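Local structure of putative hydrolase (Shewanella frigidimarina, 3LHO) at residues A[206-211]-A[235-240]; A[77-82]-A[95-100]; A[43-48]-A[150-155]; A[192-197]-A[210-215]. The protein probably acts as an iron-dependent dioxygenase of the 2-oxoadipate dioxygenase/decarboxylase family, although the metal found in this crystal is nickel. One frame throughout, in Å; residues are numbered along the deposited sequence. Where two conformers were deposited one is given.

Contact 1: A[206-211]-A[235-240]; sequences VLLEQS and EFARRY. With NI (nickel (II) ion), chain B.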
loop_
_atom_site.group_PDB
_atom_site.type_symbol
_atom_site.label_atom_id
_atom_site.label_comp_id
_atom_site.label_asym_id
_atom_site.label_seq_id
_atom_site.Cartn_x
_atom_site.Cartn_y
_atom_site.Cartn_z
ATOM N N VAL A 206 6.284 -18.282 11.700
ATOM C CA VAL A 206 5.670 -18.126 10.379
ATOM C C VAL A 206 6.494 -17.206 9.488
ATOM O O VAL A 206 6.029 -16.787 8.413
ATOM C CB VAL A 206 4.172 -17.667 10.463
ATOM C CG1 VAL A 206 3.341 -18.738 11.224
ATOM C CG2 VAL A 206 4.009 -16.291 11.119
ATOM N N LEU A 207 7.711 -16.903 9.953
ATOM C CA LEU A 207 8.769 -16.243 9.173
ATOM C C LEU A 207 8.510 -14.758 8.826
ATOM O O LEU A 207 9.228 -14.163 8.012
ATOM C CB LEU A 207 9.076 -17.028 7.902
ATOM C CG LEU A 207 9.397 -18.503 8.084
ATOM C CD1 LEU A 207 9.607 -19.109 6.709
ATOM C CD2 LEU A 207 10.611 -18.731 8.980
ATOM N N LEU A 208 7.507 -14.170 9.465
ATOM C CA LEU A 208 7.104 -12.800 9.185
ATOM C C LEU A 208 6.379 -12.207 10.385
ATOM O O LEU A 208 5.459 -12.817 10.931
ATOM C CB LEU A 208 6.209 -12.725 7.928
ATOM C CG LEU A 208 5.670 -11.338 7.534
ATOM C CD1 LEU A 208 6.830 -10.432 7.203
ATOM C CD2 LEU A 208 4.695 -11.400 6.328
ATOM N N GLU A 209 6.799 -11.012 10.793
ATOM C CA GLU A 209 6.099 -10.266 11.836
ATOM C C GLU A 209 5.816 -8.884 11.324
ATOM O O GLU A 209 6.701 -8.271 10.750
ATOM C CB GLU A 209 6.936 -10.151 13.102
ATOM C CG GLU A 209 7.137 -11.446 13.861
ATOM C CD GLU A 209 8.228 -11.326 14.932
ATOM O OE1 GLU A 209 9.325 -10.809 14.652
ATOM O OE2 GLU A 209 7.980 -11.745 16.071
ATOM N N GLN A 210 4.602 -8.378 11.547
ATOM C CA GLN A 210 4.239 -7.039 11.098
ATOM C C GLN A 210 3.475 -6.303 12.178
ATOM O O GLN A 210 2.814 -6.919 13.017
ATOM C CB GLN A 210 3.412 -7.083 9.800
ATOM C CG GLN A 210 4.164 -7.616 8.583
ATOM C CD GLN A 210 3.330 -7.613 7.300
ATOM O OE1 GLN A 210 2.403 -8.393 7.157
ATOM N NE2 GLN A 210 3.670 -6.739 6.371
ATOM N N SER A 211 3.611 -4.984 12.167
ATOM C CA SER A 211 2.857 -4.111 13.049
ATOM C C SER A 211 2.597 -2.838 12.266
ATOM O O SER A 211 3.183 -2.653 11.193
ATOM C CB SER A 211 3.678 -3.817 14.312
ATOM O OG SER A 211 4.804 -3.035 13.979
ATOM N N GLU A 235 3.570 0.844 8.266
ATOM C CA GLU A 235 3.750 -0.544 8.659
ATOM C C GLU A 235 5.238 -0.867 8.906
ATOM O O GLU A 235 6.115 -0.129 8.458
ATOM C CB GLU A 235 3.202 -1.416 7.552
ATOM C CG GLU A 235 2.997 -2.902 7.885
ATOM C CD GLU A 235 2.235 -3.628 6.760
ATOM O OE1 GLU A 235 2.870 -3.927 5.718
ATOM O OE2 GLU A 235 1.008 -3.891 6.903
ATOM N N PHE A 236 5.483 -1.960 9.640
ATOM C CA PHE A 236 6.827 -2.414 10.058
ATOM C C PHE A 236 6.859 -3.906 9.870
ATOM O O PHE A 236 5.928 -4.588 10.240
ATOM C CB PHE A 236 7.093 -1.995 11.518
ATOM C CG PHE A 236 6.770 -0.543 11.764
ATOM C CD1 PHE A 236 7.720 0.430 11.555
ATOM C CD2 PHE A 236 5.485 -0.144 12.111
ATOM C CE1 PHE A 236 7.392 1.777 11.698
ATOM C CE2 PHE A 236 5.166 1.211 12.264
ATOM C CZ PHE A 236 6.112 2.155 12.043
ATOM N N ALA A 237 7.913 -4.431 9.254
ATOM C CA ALA A 237 7.991 -5.871 9.012
ATOM C C ALA A 237 9.385 -6.407 9.330
ATOM O O ALA A 237 10.397 -5.820 8.929
ATOM C CB ALA A 237 7.633 -6.194 7.524
ATOM N N ARG A 238 9.422 -7.525 10.054
ATOM C CA ARG A 238 10.612 -8.312 10.197
ATOM C C ARG A 238 10.431 -9.628 9.450
ATOM O O ARG A 238 9.500 -10.355 9.727
ATOM C CB ARG A 238 10.911 -8.596 11.667
ATOM C CG ARG A 238 12.198 -9.402 11.870
ATOM C CD ARG A 238 12.673 -9.429 13.311
ATOM N NE ARG A 238 13.757 -10.411 13.485
ATOM C CZ ARG A 238 14.246 -10.817 14.657
ATOM N NH1 ARG A 238 13.776 -10.355 15.804
ATOM N NH2 ARG A 238 15.230 -11.695 14.680
ATOM N N ARG A 239 11.355 -9.939 8.540
ATOM C CA ARG A 239 11.370 -11.234 7.880
ATOM C C ARG A 239 12.457 -12.158 8.398
ATOM O O ARG A 239 13.529 -11.704 8.813
ATOM C CB ARG A 239 11.557 -11.055 6.380
ATOM C CG ARG A 239 10.434 -10.305 5.715
ATOM C CD ARG A 239 10.791 -10.019 4.242
ATOM N NE ARG A 239 9.680 -9.286 3.674
ATOM C CZ ARG A 239 8.497 -9.820 3.379
ATOM N NH1 ARG A 239 8.257 -11.132 3.511
ATOM N NH2 ARG A 239 7.546 -9.029 2.958
ATOM N N TYR A 240 12.166 -13.461 8.340
ATOM C CA TYR A 240 13.078 -14.492 8.783
ATOM C C TYR A 240 13.522 -15.412 7.662
ATOM O O TYR A 240 12.837 -15.527 6.624
ATOM C CB TYR A 240 12.434 -15.298 9.899
ATOM C CG TYR A 240 12.190 -14.510 11.163
ATOM C CD1 TYR A 240 11.106 -13.643 11.275
ATOM C CD2 TYR A 240 13.012 -14.663 12.271
ATOM C CE1 TYR A 240 10.881 -12.936 12.439
ATOM C CE2 TYR A 240 12.786 -13.970 13.425
ATOM C CZ TYR A 240 11.725 -13.112 13.522
ATOM O OH TYR A 240 11.502 -12.425 14.697
HETATM NI NI NI B . 2.035 -4.433 3.790
HETATM O O HOH W 1 10.794 -9.456 16.350
HETATM O O HOH W 2 2.167 -6.422 4.206
HETATM O O HOH W 3 -0.020 -5.162 4.830
HETATM O O HOH W 4 1.035 -5.609 2.093
#
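Gln210 and Glu235 meet beside a nickel ion, the side chain of each reaching over the same face of two paired antiparallel strands. Glu235 OE1 binds the nickel at 2.2 Å, and His41 and His165 complete the protein ligands. With CG anti to the backbone N (chi1 -167°) and an extended chain, the glutamate carries its carboxylate well clear of the strand. Glu235 OE1, besides binding the metal, is hydrogen-bonded by Thr167 OG1. Gln210 belongs to the second shell. Its NE2 donates to a nickel-bound water at 2.7 Å, a role suited to a long amide.

On the other face, Glu209 OE1 accepts the hydroxyl of Tyr240, OH to OE1 2.7 Å, from well above the carboxylate plane. A different water, away from the metal, lies 2.6 Å from Glu209 OE1 and links it to the guanidinium of Arg238. A phenylalanine in place of Tyr240 would probably leave Glu209 OE1 without its direct hydroxyl donor and the carboxylate freer to turn.

The backbone sets these positions. Glu209 and Arg238 form a hydrogen-bonded pair, as do Ser211 and Phe236, and Tyr240 N reaches Leu207 O at 3.0 Å just beyond the strand. Leu208 CD1 lies over one face of the Arg239 guanidinium, whose charge is met by Asp40. Strand 208-212 is one of the two outermost strands of the mixed sheet, and 235-239 separates it from 165-169. Helix 179-188 packs on the face of Glu209, Ser211 and Phe236, while strand 39-47 is touched from the face of Gln210 and Ala237.

Contact 2: A[77-82]-A[95-100]; sequences KKLIAK and FISELL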
loop_
_atom_site.group_PDB
_atom_site.type_symbol
_atom_site.label_atom_id
_atom_site.label_comp_id
_atom_site.label_asym_id
_atom_site.label_seq_id
_atom_site.Cartn_x
_atom_site.Cartn_y
_atom_site.Cartn_z
ATOM N N LYS A 77 -11.243 -11.577 0.552
ATOM C CA LYS A 77 -11.235 -10.170 0.153
ATOM C C LYS A 77 -11.462 -9.965 -1.351
ATOM O O LYS A 77 -11.533 -8.812 -1.811
ATOM C CB LYS A 77 -9.914 -9.528 0.574
ATOM C CG LYS A 77 -9.818 -9.154 2.071
ATOM C CD LYS A 77 -8.390 -8.764 2.415
ATOM C CE LYS A 77 -8.210 -8.256 3.840
ATOM N NZ LYS A 77 -6.755 -8.357 4.233
ATOM N N LYS A 78 -11.529 -11.071 -2.098
ATOM C CA LYS A 78 -11.778 -11.078 -3.557
ATOM C C LYS A 78 -10.652 -10.387 -4.324
ATOM O O LYS A 78 -10.873 -9.489 -5.139
ATOM C CB LYS A 78 -13.152 -10.467 -3.896
ATOM C CG LYS A 78 -14.340 -11.077 -3.119
ATOM C CD LYS A 78 -14.375 -12.579 -3.200
ATOM C CE LYS A 78 -15.531 -13.150 -2.341
ATOM N NZ LYS A 78 -15.152 -14.373 -1.554
ATOM N N LEU A 79 -9.430 -10.784 -4.010
ATOM C CA LEU A 79 -8.241 -10.101 -4.531
ATOM C C LEU A 79 -7.287 -11.087 -5.182
ATOM O O LEU A 79 -7.168 -12.235 -4.722
ATOM C CB LEU A 79 -7.449 -9.468 -3.390
ATOM C CG LEU A 79 -8.023 -8.330 -2.540
ATOM C CD1 LEU A 79 -6.987 -7.832 -1.506
ATOM C CD2 LEU A 79 -8.476 -7.180 -3.452
ATOM N N ILE A 80 -6.621 -10.627 -6.237
ATOM C CA ILE A 80 -5.386 -11.291 -6.631
ATOM C C ILE A 80 -4.251 -10.291 -6.515
ATOM O O ILE A 80 -4.430 -9.058 -6.541
ATOM C CB ILE A 80 -5.424 -11.958 -8.027
ATOM C CG1 ILE A 80 -5.678 -10.924 -9.128
ATOM C CG2 ILE A 80 -6.466 -13.102 -8.035
ATOM C CD1 ILE A 80 -5.179 -11.377 -10.520
ATOM N N ALA A 81 -3.053 -10.813 -6.317
ATOM C CA ALA A 81 -1.935 -9.876 -6.191
ATOM C C ALA A 81 -0.659 -10.530 -6.676
ATOM O O ALA A 81 -0.567 -11.779 -6.862
ATOM C CB ALA A 81 -1.778 -9.408 -4.725
ATOM N N LYS A 82 0.340 -9.685 -6.847
ATOM C CA LYS A 82 1.699 -10.137 -7.184
ATOM C C LYS A 82 2.664 -9.217 -6.427
ATOM O O LYS A 82 2.289 -8.053 -6.077
ATOM C CB LYS A 82 1.986 -9.991 -8.688
ATOM C CG LYS A 82 1.037 -10.705 -9.694
ATOM C CD LYS A 82 1.312 -10.285 -11.182
ATOM C CE LYS A 82 2.573 -10.858 -11.756
ATOM N NZ LYS A 82 2.614 -12.373 -11.827
ATOM N N PHE A 95 4.268 -4.618 -3.827
ATOM C CA PHE A 95 3.122 -5.473 -3.722
ATOM C C PHE A 95 1.946 -4.752 -4.400
ATOM O O PHE A 95 1.610 -3.602 -4.015
ATOM C CB PHE A 95 2.811 -5.691 -2.258
ATOM C CG PHE A 95 1.719 -6.681 -2.021
ATOM C CD1 PHE A 95 1.967 -8.052 -2.056
ATOM C CD2 PHE A 95 0.412 -6.219 -1.764
ATOM C CE1 PHE A 95 0.919 -8.989 -1.838
ATOM C CE2 PHE A 95 -0.630 -7.106 -1.542
ATOM C CZ PHE A 95 -0.379 -8.519 -1.577
ATOM N N ILE A 96 1.357 -5.406 -5.404
ATOM C CA ILE A 96 0.248 -4.811 -6.179
ATOM C C ILE A 96 -0.908 -5.785 -6.187
ATOM O O ILE A 96 -0.781 -6.959 -6.567
ATOM C CB ILE A 96 0.628 -4.360 -7.611
ATOM C CG1 ILE A 96 1.920 -3.549 -7.666
ATOM C CG2 ILE A 96 -0.575 -3.589 -8.254
ATOM C CD1 ILE A 96 2.355 -3.173 -9.148
ATOM N N SER A 97 -2.058 -5.329 -5.680
ATOM C CA SER A 97 -3.247 -6.182 -5.696
ATOM C C SER A 97 -4.341 -5.548 -6.569
ATOM O O SER A 97 -4.253 -4.362 -6.938
ATOM C CB SER A 97 -3.741 -6.431 -4.277
ATOM O OG SER A 97 -4.232 -5.249 -3.654
ATOM N N GLU A 98 -5.305 -6.357 -6.987
ATOM C CA GLU A 98 -6.463 -5.849 -7.718
ATOM C C GLU A 98 -7.713 -6.565 -7.239
ATOM O O GLU A 98 -7.697 -7.757 -7.083
ATOM C CB GLU A 98 -6.347 -6.006 -9.243
ATOM C CG GLU A 98 -6.333 -7.385 -9.761
ATOM C CD GLU A 98 -6.170 -7.454 -11.279
ATOM O OE1 GLU A 98 -5.914 -6.435 -11.995
ATOM O OE2 GLU A 98 -6.243 -8.563 -11.753
ATOM N N LEU A 99 -8.774 -5.799 -7.053
ATOM C CA LEU A 99 -10.051 -6.357 -6.655
ATOM C C LEU A 99 -10.727 -7.019 -7.851
ATOM O O LEU A 99 -10.748 -6.491 -8.952
ATOM C CB LEU A 99 -10.949 -5.231 -6.096
ATOM C CG LEU A 99 -12.271 -5.631 -5.395
ATOM C CD1 LEU A 99 -12.019 -6.231 -4.027
ATOM C CD2 LEU A 99 -13.156 -4.384 -5.266
ATOM N N LEU A 100 -11.321 -8.186 -7.624
ATOM C CA LEU A 100 -12.032 -8.866 -8.691
ATOM C C LEU A 100 -13.476 -8.353 -8.716
ATOM O O LEU A 100 -14.325 -8.784 -7.942
ATOM C CB LEU A 100 -11.958 -10.373 -8.441
ATOM C CG LEU A 100 -10.534 -10.939 -8.302
ATOM C CD1 LEU A 100 -10.626 -12.408 -7.941
ATOM C CD2 LEU A 100 -9.768 -10.787 -9.631
#
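The beta hairpin of strands 79-85 and 93-99, part of the mixed sheet of this glyoxalase-clan protein, brings Leu79 against Leu99 and Ala81 against Ser97. Its rungs are regular. Ile80 and Glu98 exchange two backbone bonds, as do Lys82 and Ile96, and in the latter pair Ile96 N meets Lys82 O at 2.9 Å with an N-H...O angle of 180°. The ladder runs one step past the strand, where Leu100 N donates to Lys78 O at 2.8 Å. Lys78 has a positive phi of 64°, as befits the first residue of a G1 beta bulge: it and Leu79 both face Phe74 on the adjoining strand.

Leucines suit the face under helix 151-159. Leu79 CD2 rests on Leu99 CD1 at 3.7 Å, and Leu99 CD1 extends to Lys77 O at 3.4 Å. Tyr152 of that helix covers both leucines. On the other face Ile96 packs on helix 54-62, while Glu98 OE1 accepts from Leu54 N and Lys82 NZ forms salt bridges with Asp68 and Asp71, giving both long polar chains fixed partners.

Small residues mark the closest approach of the strands. The CA atoms of Ala81 and Ser97 are 4.0 Å apart, and their CB atoms are separated by 3.6 Å, a spacing that bulky side chains would hardly allow. Phe95 holds CG anti to its backbone N (chi1 -174°), which swings the ring across to the neighbouring strand until CZ touches Ala81 CB at 3.6 Å.

Contact 3: A[43-48]-A[150-155]; sequences ALRTFN and SEYAAW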
loop_
_atom_site.group_PDB
_atom_site.type_symbol
_atom_site.label_atom_id
_atom_site.label_comp_id
_atom_site.label_asym_id
_atom_site.label_seq_id
_atom_site.Cartn_x
_atom_site.Cartn_y
_atom_site.Cartn_z
ATOM N N ALA A 43 2.708 -0.940 -0.999
ATOM C CA ALA A 43 1.496 -1.648 -1.433
ATOM C C ALA A 43 0.650 -0.703 -2.256
ATOM O O ALA A 43 0.392 0.441 -1.804
ATOM C CB ALA A 43 0.687 -2.140 -0.218
ATOM N N LEU A 44 0.211 -1.162 -3.426
ATOM C CA LEU A 44 -0.698 -0.422 -4.300
ATOM C C LEU A 44 -1.938 -1.252 -4.586
ATOM O O LEU A 44 -1.888 -2.483 -4.477
ATOM C CB LEU A 44 0.017 -0.059 -5.613
ATOM C CG LEU A 44 1.333 0.683 -5.549
ATOM C CD1 LEU A 44 1.942 0.752 -6.989
ATOM C CD2 LEU A 44 1.175 2.122 -4.994
ATOM N N ARG A 45 -3.035 -0.589 -4.953
ATOM C CA ARG A 45 -4.335 -1.253 -5.129
ATOM C C ARG A 45 -4.962 -0.820 -6.436
ATOM O O ARG A 45 -4.754 0.286 -6.863
ATOM C CB ARG A 45 -5.272 -0.781 -4.042
ATOM C CG ARG A 45 -4.835 -1.211 -2.646
ATOM C CD ARG A 45 -5.825 -0.738 -1.642
ATOM N NE ARG A 45 -5.634 -1.427 -0.374
ATOM C CZ ARG A 45 -6.430 -1.341 0.687
ATOM N NH1 ARG A 45 -7.501 -0.569 0.671
ATOM N NH2 ARG A 45 -6.145 -2.049 1.779
ATOM N N THR A 46 -5.792 -1.658 -7.034
ATOM C CA THR A 46 -6.549 -1.241 -8.228
ATOM C C THR A 46 -7.690 -2.228 -8.427
ATOM O O THR A 46 -7.958 -3.048 -7.516
ATOM C CB THR A 46 -5.663 -1.143 -9.480
ATOM O OG1 THR A 46 -6.385 -0.469 -10.537
ATOM C CG2 THR A 46 -5.201 -2.513 -9.944
ATOM N N PHE A 47 -8.404 -2.098 -9.545
ATOM C CA PHE A 47 -9.451 -3.067 -9.942
ATOM C C PHE A 47 -9.033 -3.858 -11.160
ATOM O O PHE A 47 -8.216 -3.392 -11.943
ATOM C CB PHE A 47 -10.739 -2.319 -10.288
ATOM C CG PHE A 47 -11.249 -1.436 -9.189
ATOM C CD1 PHE A 47 -11.876 -1.959 -8.105
ATOM C CD2 PHE A 47 -11.106 -0.064 -9.263
ATOM C CE1 PHE A 47 -12.363 -1.149 -7.094
ATOM C CE2 PHE A 47 -11.581 0.742 -8.263
ATOM C CZ PHE A 47 -12.202 0.193 -7.169
ATOM N N ASN A 48 -9.621 -5.044 -11.370
ATOM C CA ASN A 48 -9.310 -5.843 -12.558
ATOM C C ASN A 48 -10.043 -5.351 -13.851
ATOM O O ASN A 48 -10.651 -6.120 -14.613
ATOM C CB ASN A 48 -9.598 -7.320 -12.263
ATOM C CG ASN A 48 -11.074 -7.583 -12.169
ATOM O OD1 ASN A 48 -11.873 -6.658 -11.911
ATOM N ND2 ASN A 48 -11.461 -8.802 -12.451
ATOM N N SER A 150 -17.156 -3.861 0.265
ATOM C CA SER A 150 -15.706 -3.907 0.198
ATOM C C SER A 150 -15.041 -2.637 0.705
ATOM O O SER A 150 -15.092 -1.580 0.032
ATOM C CB SER A 150 -15.240 -4.192 -1.251
ATOM O OG SER A 150 -13.800 -4.264 -1.338
ATOM N N GLU A 151 -14.372 -2.732 1.860
ATOM C CA GLU A 151 -13.547 -1.596 2.343
ATOM C C GLU A 151 -12.469 -1.234 1.324
ATOM O O GLU A 151 -12.129 -0.053 1.117
ATOM C CB GLU A 151 -12.873 -1.939 3.675
ATOM C CG GLU A 151 -13.841 -1.954 4.865
ATOM C CD GLU A 151 -13.180 -2.488 6.127
ATOM O OE1 GLU A 151 -12.056 -2.035 6.443
ATOM O OE2 GLU A 151 -13.780 -3.365 6.793
ATOM N N TYR A 152 -11.887 -2.262 0.716
ATOM C CA TYR A 152 -10.861 -2.070 -0.319
ATOM C C TYR A 152 -11.359 -1.208 -1.457
ATOM O O TYR A 152 -10.731 -0.175 -1.800
ATOM C CB TYR A 152 -10.449 -3.460 -0.828
ATOM C CG TYR A 152 -9.320 -3.513 -1.832
ATOM C CD1 TYR A 152 -9.509 -3.064 -3.158
ATOM C CD2 TYR A 152 -8.086 -4.090 -1.490
ATOM C CE1 TYR A 152 -8.486 -3.180 -4.118
ATOM C CE2 TYR A 152 -7.053 -4.170 -2.432
ATOM C CZ TYR A 152 -7.268 -3.693 -3.758
ATOM O OH TYR A 152 -6.261 -3.767 -4.751
ATOM N N ALA A 153 -12.499 -1.614 -2.041
ATOM C CA ALA A 153 -13.124 -0.832 -3.121
ATOM C C ALA A 153 -13.413 0.595 -2.698
ATOM O O ALA A 153 -13.125 1.560 -3.450
ATOM C CB ALA A 153 -14.447 -1.528 -3.612
ATOM N N ALA A 154 -13.943 0.764 -1.480
ATOM C CA ALA A 154 -14.286 2.138 -1.009
ATOM C C ALA A 154 -13.057 3.046 -0.867
ATOM O O ALA A 154 -13.054 4.246 -1.280
ATOM C CB ALA A 154 -15.054 2.049 0.335
ATOM N N TRP A 155 -11.977 2.463 -0.351
ATOM C CA TRP A 155 -10.714 3.143 -0.197
ATOM C C TRP A 155 -10.208 3.620 -1.538
ATOM O O TRP A 155 -9.843 4.775 -1.674
ATOM C CB TRP A 155 -9.654 2.250 0.481
ATOM C CG TRP A 155 -8.418 2.989 0.873
ATOM C CD1 TRP A 155 -8.156 3.571 2.095
ATOM C CD2 TRP A 155 -7.257 3.235 0.051
ATOM N NE1 TRP A 155 -6.918 4.170 2.072
ATOM C CE2 TRP A 155 -6.336 3.958 0.839
ATOM C CE3 TRP A 155 -6.890 2.861 -1.266
ATOM C CZ2 TRP A 155 -5.087 4.364 0.343
ATOM C CZ3 TRP A 155 -5.659 3.246 -1.753
ATOM C CH2 TRP A 155 -4.756 3.984 -0.944
#
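Arg45 and Tyr152 stack flat where helix 151-159 packs across strand 39-47 of the mixed sheet, the two short axes crossing at about a right angle, 9.0 Å apart. The side chains run past each other in opposite directions. Arg45, extended from CG to NE, lies along the tyrosine ring: CD sits over the face, 4.0 Å from the ring centroid, as a CH-pi contact, and the guanidinium follows with its plane only 16° from that of the ring. A long, flexible chain ending in a flat cation is well suited to this overlay. Trp155, one helical turn on, meets the same arginine differently. Its ring stands steeply to the guanidinium, with NH1 3.6 Å from Trp155 CB, and any cation-pi attraction is at most weak.

Tyr152 has CG anti to its backbone N (chi1 -175°), which points the ring from the helix to the strand. There its hydroxyl accepts from Thr46 N, at 3.1 Å from OH, and also hydrogen-bonds Ser97 OG of the next strand, so one phenol ties the helix to two strands. An alanine in place of Tyr152 would probably leave Thr46 N and Ser97 OG without this partner and the Arg45 guanidinium without its stacking face and freer to turn.

Farther along the strand, Phe47 CE1 presents the ring edge to Ala153, 4.1 Å from both its CA and its CB; the small residue allows that close approach. The helix itself begins with an N-cap, for Ser150 OG accepts from Ala153 N at 3.0 Å and 173°.

Contact 4: A[192-197]-A[210-215]; sequences VLNSSG and QSSTMA
Leu193 and Thr213 form a single backbone bridge, their CA atoms 4.2 Å apart, flanked by two hydrogen bonds: Asn194 N to Ser212 O at 2.8 Å and Met214 N to Val192 O at 3.0 Å. A water widens the link, reaching both Asn194 O and Ser212 N at 2.8 Å.

Side chains add little across this seam. Leu193 lays CB 3.6 Å from Ser212 O but turns most of its branched end to helix 179-188, where Leu186 and Lys187 receive it, an inward role natural for a leucine. Thr213 holds OG1 between its backbone N and carbonyl carbon (chi1 59°) and there bonds Tyr234 N; its buried carbonyl O has no partner in the model. Met214, present as selenomethionine, passes CG over Leu193 O at 3.8 Å. The short hydroxyl side chain of Ser212 suits a buried place with a polar neighbour: its OG hydrogen-bonds a glycerol that probably came from the crystallisation liquor.

The whole is a loop fastened by an isolated bridge to outermost strand 208-212, with the side chain of Ser212 about 8 Å from the nickel ion.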
loop_
_atom_site.group_PDB
_atom_site.type_symbol
_atom_site.label_atom_id
_atom_site.label_comp_id
_atom_site.label_asym_id
_atom_site.label_seq_id
_atom_site.Cartn_x
_atom_site.Cartn_y
_atom_site.Cartn_z
ATOM N N VAL A 192 0.157 5.746 18.393
ATOM C CA VAL A 192 -0.700 4.623 18.739
ATOM C C VAL A 192 -0.683 3.589 17.615
ATOM O O VAL A 192 -0.748 3.913 16.429
ATOM C CB VAL A 192 -2.161 5.060 19.096
ATOM C CG1 VAL A 192 -2.791 5.834 17.973
ATOM C CG2 VAL A 192 -3.020 3.851 19.473
ATOM N N LEU A 193 -0.585 2.329 18.018
ATOM C CA LEU A 193 -0.497 1.215 17.110
ATOM C C LEU A 193 -1.829 0.547 16.920
ATOM O O LEU A 193 -2.663 0.569 17.835
ATOM C CB LEU A 193 0.473 0.185 17.703
ATOM C CG LEU A 193 1.867 0.753 17.996
ATOM C CD1 LEU A 193 2.809 -0.332 18.464
ATOM C CD2 LEU A 193 2.458 1.441 16.755
ATOM N N ASN A 194 -2.044 -0.060 15.757
ATOM C CA ASN A 194 -3.198 -0.934 15.575
ATOM C C ASN A 194 -3.013 -2.153 16.436
ATOM O O ASN A 194 -2.009 -2.866 16.316
ATOM C CB ASN A 194 -3.395 -1.408 14.133
ATOM C CG ASN A 194 -4.564 -2.406 14.002
ATOM O OD1 ASN A 194 -5.603 -2.247 14.641
ATOM N ND2 ASN A 194 -4.379 -3.441 13.195
ATOM N N SER A 195 -3.978 -2.406 17.316
ATOM C CA SER A 195 -3.879 -3.571 18.185
ATOM C C SER A 195 -4.998 -4.576 17.949
ATOM O O SER A 195 -5.178 -5.475 18.746
ATOM C CB SER A 195 -3.778 -3.169 19.666
ATOM O OG SER A 195 -4.783 -2.250 20.020
ATOM N N SER A 196 -5.705 -4.475 16.834
ATOM C CA SER A 196 -6.749 -5.457 16.556
ATOM C C SER A 196 -6.220 -6.875 16.575
ATOM O O SER A 196 -6.419 -7.578 17.548
ATOM C CB SER A 196 -7.492 -5.177 15.253
ATOM O OG SER A 196 -8.789 -4.709 15.566
ATOM N N GLY A 197 -5.529 -7.312 15.535
ATOM C CA GLY A 197 -5.000 -8.689 15.558
ATOM C C GLY A 197 -3.965 -9.018 16.642
ATOM O O GLY A 197 -3.294 -10.029 16.526
ATOM N N GLN A 210 4.602 -8.378 11.547
ATOM C CA GLN A 210 4.239 -7.039 11.098
ATOM C C GLN A 210 3.475 -6.303 12.178
ATOM O O GLN A 210 2.814 -6.919 13.017
ATOM C CB GLN A 210 3.412 -7.083 9.800
ATOM C CG GLN A 210 4.164 -7.616 8.583
ATOM C CD GLN A 210 3.330 -7.613 7.300
ATOM O OE1 GLN A 210 2.403 -8.393 7.157
ATOM N NE2 GLN A 210 3.670 -6.739 6.371
ATOM N N SER A 211 3.611 -4.984 12.167
ATOM C CA SER A 211 2.857 -4.111 13.049
ATOM C C SER A 211 2.597 -2.838 12.266
ATOM O O SER A 211 3.183 -2.653 11.193
ATOM C CB SER A 211 3.678 -3.817 14.312
ATOM O OG SER A 211 4.804 -3.035 13.979
ATOM N N SER A 212 1.676 -2.007 12.748
ATOM C CA SER A 212 1.343 -0.753 12.082
ATOM C C SER A 212 0.808 0.291 13.032
ATOM O O SER A 212 0.241 -0.014 14.070
ATOM C CB SER A 212 0.312 -0.952 10.940
ATOM O OG SER A 212 -0.852 -1.657 11.368
ATOM N N THR A 213 0.972 1.544 12.630
ATOM C CA THR A 213 0.286 2.639 13.258
ATOM C C THR A 213 -1.194 2.524 12.969
ATOM O O THR A 213 -1.626 1.824 12.063
ATOM C CB THR A 213 0.776 3.984 12.697
ATOM O OG1 THR A 213 0.552 4.019 11.285
ATOM C CG2 THR A 213 2.237 4.170 12.977
HETATM N N MSE A 214 -1.996 3.211 13.766
HETATM C CA MSE A 214 -3.369 3.452 13.374
HETATM C C MSE A 214 -3.377 4.460 12.252
HETATM O O MSE A 214 -2.534 5.349 12.227
HETATM C CB MSE A 214 -4.127 3.975 14.559
HETATM C CG MSE A 214 -4.640 2.834 15.439
HETATM SE SE MSE A 214 -6.222 3.600 16.097
HETATM C CE MSE A 214 -5.390 4.538 17.368
ATOM N N ALA A 215 -4.299 4.297 11.309
ATOM C CA ALA A 215 -4.365 5.181 10.144
ATOM C C ALA A 215 -4.562 6.632 10.538
ATOM O O ALA A 215 -5.250 6.959 11.520
ATOM C CB ALA A 215 -5.465 4.710 9.154
HETATM O O HOH W 5 0.416 -3.231 14.981
#

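In the fold
All four contacts reach one mixed sheet. Contact 3 spans contact 2 along the chain; contact 4 and then contact 1 begin later, sharing Gln210 and Ser211 on strand 208-212. Contacts 2 and 3 are close neighbours, centres about 8 Å apart, on the adjacent strands 93-99 and 39-47. The centres of contacts 1 and 4 are about 13 Å apart, at one outermost strand, 208-212, and its partner 235-239. The centres of contacts 1 and 3 are about 23 Å apart, on opposite sides of the chain's centre. Strand 165-169 lies between the two groups, and the consecutive strands 39-47, 165-169 and 235-239 supply His41, His165 and Glu235, so the metal site is built across their junction.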